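Local coordinates for intracellular protein transport protein USO1 (Saccharomyces cerevisiae S288c, PDB 6LSU) that is required for protein transport from the endoplasmic reticulum to the Golgi complex, acting as a dimeric coiled-coil membrane tether with globular heads, at residues I106-P118 with D208-D220. Sequence-based numbering, arbitrary orientation.
Sequences ISQQSRLQNGKYP and DEAILLLMAVVND
In the armadillo-repeat globular head, the end of helix 103-112 and the loop after it lie across helix 204-218, which closes ARM 3. The local axes come within 8.8 Å at 45°, and Ser-110 sits over Leu-212. At one end Ser-107 OG donates to Glu-209 OE1 (2.7 Å), on the syn side of the carboxylate. Leu-212 splits its methyls: CD1 lies against Ser-107 CB, and CD2 meets Arg-111 CG at 3.6 Å. CD1 also lies over one face of the Arg-111 guanidinium, toward its rim; NH2 of that group forms a salt bridge with Asp-255 of helix 251-264. Ser-110 OG is hydrogen-bonded to Glu-171 of helix 160-174. Met-215 is bent at its last torsion (chi3 57°), which swings CE to 3.5 Å from Ser-110 O; SD lies 3.6 Å from Tyr-117 OH. CE lies at the edge of the tyrosine ring. Asn-114 turns its amide back, ND2 giving a nearly straight bond to Ser-110 O (2.7 Å, 176°). The same amide rests on Ala-216 CA, and its OD1 is 3.3 Å from Asn-219 CB. An alanine at Asn-114 would remove this amide and is likely to leave Ser-110 O without that donor and open a gap beside Ala-216 and Asn-219. Leu-212 and Met-215 thus form an apolar middle, with the hydrogen bonds of Ser-107 and Asn-114 at its two ends, while Ser-110 and Arg-111 send their polar ends to other helices.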
loop_
_atom_site.group_PDB
_atom_site.type_symbol
_atom_site.label_atom_id
_atom_site.label_comp_id
_atom_site.label_asym_id
_atom_site.label_seq_id
_atom_site.Cartn_x
_atom_site.Cartn_y
_atom_site.Cartn_z
ATOM N N ILE A 106 15.506 7.665 22.035
ATOM C CA ILE A 106 14.151 7.495 22.642
ATOM C C ILE A 106 13.107 7.908 21.618
ATOM O O ILE A 106 12.149 7.105 21.391
ATOM C CB ILE A 106 13.991 8.260 23.948
ATOM C CG1 ILE A 106 14.844 7.657 25.059
ATOM C CG2 ILE A 106 12.535 8.326 24.365
ATOM C CD1 ILE A 106 14.926 8.537 26.301
ATOM N N SER A 107 13.301 9.074 20.993
ATOM C CA SER A 107 12.358 9.591 19.954
ATOM C C SER A 107 12.263 8.593 18.815
ATOM O O SER A 107 11.117 8.126 18.545
ATOM C CB SER A 107 12.746 10.928 19.486
ATOM O OG SER A 107 12.570 11.837 20.566
ATOM N N GLN A 108 13.417 8.188 18.267
ATOM C CA GLN A 108 13.507 7.222 17.132
ATOM C C GLN A 108 12.742 5.943 17.476
ATOM O O GLN A 108 11.961 5.454 16.607
ATOM C CB GLN A 108 14.966 6.900 16.801
ATOM C CG GLN A 108 15.127 5.787 15.768
ATOM C CD GLN A 108 16.555 5.282 15.797
ATOM O OE1 GLN A 108 17.451 5.816 15.119
ATOM N NE2 GLN A 108 16.797 4.298 16.661
ATOM N N GLN A 109 12.865 5.420 18.694
ATOM C CA GLN A 109 12.068 4.206 19.084
ATOM C C GLN A 109 10.570 4.537 19.031
ATOM O O GLN A 109 9.802 3.689 18.531
ATOM C CB GLN A 109 12.390 3.696 20.479
ATOM C CG GLN A 109 13.826 3.267 20.636
ATOM C CD GLN A 109 14.232 2.399 19.475
ATOM O OE1 GLN A 109 15.070 2.827 18.677
ATOM N NE2 GLN A 109 13.593 1.222 19.330
ATOM N N SER A 110 10.126 5.705 19.511
ATOM C CA SER A 110 8.672 6.020 19.480
ATOM C C SER A 110 8.209 6.141 18.035
ATOM O O SER A 110 7.133 5.660 17.773
ATOM C CB SER A 110 8.315 7.233 20.288
ATOM O OG SER A 110 8.673 7.031 21.657
ATOM N N ARG A 111 9.067 6.624 17.117
ATOM C CA ARG A 111 8.720 6.620 15.667
ATOM C C ARG A 111 8.751 5.195 15.080
ATOM O O ARG A 111 7.687 4.753 14.593
ATOM C CB ARG A 111 9.636 7.520 14.864
ATOM C CG ARG A 111 9.568 8.967 15.309
ATOM C CD ARG A 111 10.465 9.887 14.526
ATOM N NE ARG A 111 9.929 11.212 14.761
ATOM C CZ ARG A 111 10.569 12.170 15.389
ATOM N NH1 ARG A 111 11.807 11.974 15.799
ATOM N NH2 ARG A 111 9.988 13.336 15.579
ATOM N N LEU A 112 9.914 4.521 15.055
ATOM C CA LEU A 112 10.078 3.278 14.233
ATOM C C LEU A 112 9.114 2.201 14.739
ATOM O O LEU A 112 8.456 1.563 13.898
ATOM C CB LEU A 112 11.520 2.782 14.270
ATOM C CG LEU A 112 12.528 3.715 13.634
ATOM C CD1 LEU A 112 13.913 3.092 13.596
ATOM C CD2 LEU A 112 12.093 4.125 12.235
ATOM N N GLN A 113 8.976 2.063 16.053
ATOM C CA GLN A 113 8.117 1.020 16.693
ATOM C C GLN A 113 6.636 1.261 16.373
ATOM O O GLN A 113 5.833 0.316 16.561
ATOM C CB GLN A 113 8.299 0.950 18.224
ATOM C CG GLN A 113 9.682 0.475 18.666
ATOM C CD GLN A 113 9.756 0.185 20.144
ATOM O OE1 GLN A 113 8.750 -0.007 20.838
ATOM N NE2 GLN A 113 10.974 0.162 20.653
ATOM N N ASN A 114 6.228 2.472 16.013
ATOM C CA ASN A 114 4.767 2.782 16.005
ATOM C C ASN A 114 4.322 3.483 14.720
ATOM O O ASN A 114 3.128 3.704 14.611
ATOM C CB ASN A 114 4.355 3.596 17.235
ATOM C CG ASN A 114 4.885 3.026 18.546
ATOM O OD1 ASN A 114 4.348 2.057 19.087
ATOM N ND2 ASN A 114 5.937 3.616 19.085
ATOM N N GLY A 115 5.221 3.773 13.775
ATOM C CA GLY A 115 4.868 4.539 12.563
ATOM C C GLY A 115 5.675 4.089 11.365
ATOM O O GLY A 115 6.481 3.150 11.528
ATOM N N LYS A 116 5.441 4.730 10.213
ATOM C CA LYS A 116 6.147 4.501 8.920
ATOM C C LYS A 116 6.853 5.810 8.598
ATOM O O LYS A 116 6.170 6.847 8.455
ATOM C CB LYS A 116 5.197 4.078 7.785
ATOM C CG LYS A 116 4.366 2.817 8.039
ATOM C CD LYS A 116 3.225 3.014 9.032
ATOM C CE LYS A 116 2.724 1.739 9.687
ATOM N NZ LYS A 116 1.794 2.039 10.806
ATOM N N TYR A 117 8.180 5.778 8.585
ATOM C CA TYR A 117 9.003 7.008 8.522
ATOM C C TYR A 117 9.824 6.968 7.234
ATOM O O TYR A 117 9.853 5.922 6.574
ATOM C CB TYR A 117 9.704 7.177 9.875
ATOM C CG TYR A 117 8.842 7.950 10.841
ATOM C CD1 TYR A 117 7.808 7.326 11.525
ATOM C CD2 TYR A 117 8.999 9.329 10.987
ATOM C CE1 TYR A 117 6.972 8.045 12.363
ATOM C CE2 TYR A 117 8.177 10.060 11.832
ATOM C CZ TYR A 117 7.160 9.405 12.521
ATOM O OH TYR A 117 6.305 10.013 13.384
ATOM N N PRO A 118 10.422 8.112 6.787
ATOM C CA PRO A 118 11.220 8.142 5.561
ATOM C C PRO A 118 12.418 7.198 5.698
ATOM O O PRO A 118 13.442 7.668 6.235
ATOM C CB PRO A 118 11.758 9.577 5.430
ATOM C CG PRO A 118 10.965 10.388 6.426
ATOM C CD PRO A 118 10.464 9.412 7.483
ATOM N N ASP A 208 5.821 18.498 20.696
ATOM C CA ASP A 208 6.461 17.575 19.717
ATOM C C ASP A 208 6.688 16.215 20.383
ATOM O O ASP A 208 6.180 15.165 19.844
ATOM C CB ASP A 208 7.748 18.196 19.178
ATOM C CG ASP A 208 7.558 19.462 18.339
ATOM O OD1 ASP A 208 6.419 19.898 18.104
ATOM O OD2 ASP A 208 8.593 19.993 17.902
ATOM N N GLU A 209 7.347 16.219 21.560
ATOM C CA GLU A 209 7.605 14.942 22.286
ATOM C C GLU A 209 6.300 14.213 22.621
ATOM O O GLU A 209 6.280 12.967 22.547
ATOM C CB GLU A 209 8.382 15.135 23.570
ATOM C CG GLU A 209 9.299 13.966 23.827
ATOM C CD GLU A 209 10.317 13.786 22.710
ATOM O OE1 GLU A 209 10.798 12.644 22.504
ATOM O OE2 GLU A 209 10.635 14.808 22.070
ATOM N N ALA A 210 5.233 14.939 22.926
ATOM C CA ALA A 210 3.957 14.359 23.379
ATOM C C ALA A 210 3.264 13.621 22.224
ATOM O O ALA A 210 2.467 12.737 22.520
ATOM C CB ALA A 210 3.067 15.448 23.962
ATOM N N ILE A 211 3.457 14.047 20.963
ATOM C CA ILE A 211 2.924 13.335 19.752
ATOM C C ILE A 211 3.529 11.938 19.670
ATOM O O ILE A 211 2.768 10.991 19.466
ATOM C CB ILE A 211 3.209 14.142 18.468
ATOM C CG1 ILE A 211 2.643 15.557 18.579
ATOM C CG2 ILE A 211 2.603 13.409 17.255
ATOM C CD1 ILE A 211 3.058 16.464 17.478
ATOM N N LEU A 212 4.846 11.811 19.909
ATOM C CA LEU A 212 5.613 10.547 19.944
ATOM C C LEU A 212 5.073 9.648 21.059
ATOM O O LEU A 212 4.897 8.459 20.762
ATOM C CB LEU A 212 7.099 10.856 20.112
ATOM C CG LEU A 212 7.712 11.579 18.917
ATOM C CD1 LEU A 212 9.181 11.844 19.098
ATOM C CD2 LEU A 212 7.489 10.759 17.649
ATOM N N LEU A 213 4.813 10.168 22.266
ATOM C CA LEU A 213 4.413 9.312 23.417
ATOM C C LEU A 213 2.977 8.881 23.105
ATOM O O LEU A 213 2.598 7.679 23.281
ATOM C CB LEU A 213 4.563 10.080 24.737
ATOM C CG LEU A 213 4.006 9.389 25.985
ATOM C CD1 LEU A 213 4.709 8.076 26.238
ATOM C CD2 LEU A 213 4.100 10.262 27.245
ATOM N N LEU A 214 2.191 9.810 22.570
ATOM C CA LEU A 214 0.811 9.439 22.201
ATOM C C LEU A 214 0.852 8.324 21.147
ATOM O O LEU A 214 0.058 7.383 21.253
ATOM C CB LEU A 214 0.111 10.706 21.728
ATOM C CG LEU A 214 -0.395 11.576 22.869
ATOM C CD1 LEU A 214 -0.701 12.980 22.384
ATOM C CD2 LEU A 214 -1.640 10.946 23.494
ATOM N N MET A 215 1.756 8.409 20.157
ATOM C CA MET A 215 1.881 7.336 19.147
ATOM C C MET A 215 2.110 5.997 19.855
ATOM O O MET A 215 1.447 5.019 19.462
ATOM C CB MET A 215 3.055 7.576 18.198
ATOM C CG MET A 215 2.765 8.539 17.065
ATOM S SD MET A 215 4.304 8.973 16.216
ATOM C CE MET A 215 4.773 7.294 15.804
ATOM N N ALA A 216 3.046 5.939 20.793
ATOM C CA ALA A 216 3.465 4.740 21.554
ATOM C C ALA A 216 2.304 4.171 22.328
ATOM O O ALA A 216 2.156 2.977 22.361
ATOM C CB ALA A 216 4.552 5.083 22.530
ATOM N N VAL A 217 1.513 5.017 22.941
ATOM C CA VAL A 217 0.504 4.569 23.924
ATOM C C VAL A 217 -0.742 4.041 23.170
ATOM O O VAL A 217 -1.261 2.945 23.576
ATOM C CB VAL A 217 0.211 5.696 24.930
ATOM C CG1 VAL A 217 -1.105 5.493 25.618
ATOM C CG2 VAL A 217 1.324 5.784 25.954
ATOM N N VAL A 218 -1.211 4.748 22.130
ATOM C CA VAL A 218 -2.429 4.341 21.357
ATOM C C VAL A 218 -2.127 3.138 20.449
ATOM O O VAL A 218 -3.064 2.469 20.090
ATOM C CB VAL A 218 -3.034 5.462 20.486
ATOM C CG1 VAL A 218 -3.145 6.792 21.199
ATOM C CG2 VAL A 218 -2.271 5.647 19.193
ATOM N N ASN A 219 -0.865 2.891 20.068
ATOM C CA ASN A 219 -0.459 1.769 19.178
ATOM C C ASN A 219 -0.940 0.427 19.749
ATOM O O ASN A 219 -0.624 0.152 20.924
ATOM C CB ASN A 219 1.064 1.735 18.992
ATOM C CG ASN A 219 1.487 0.773 17.907
ATOM O OD1 ASN A 219 1.246 1.050 16.729
ATOM N ND2 ASN A 219 2.035 -0.366 18.310
ATOM N N ASP A 220 -1.645 -0.375 18.939
ATOM C CA ASP A 220 -2.178 -1.726 19.280
ATOM C C ASP A 220 -3.027 -1.687 20.570
ATOM O O ASP A 220 -2.988 -2.671 21.329
ATOM C CB ASP A 220 -1.030 -2.748 19.379
ATOM C CG ASP A 220 -0.374 -3.099 18.047
ATOM O OD1 ASP A 220 -1.105 -3.188 17.032
ATOM O OD2 ASP A 220 0.869 -3.283 18.027
#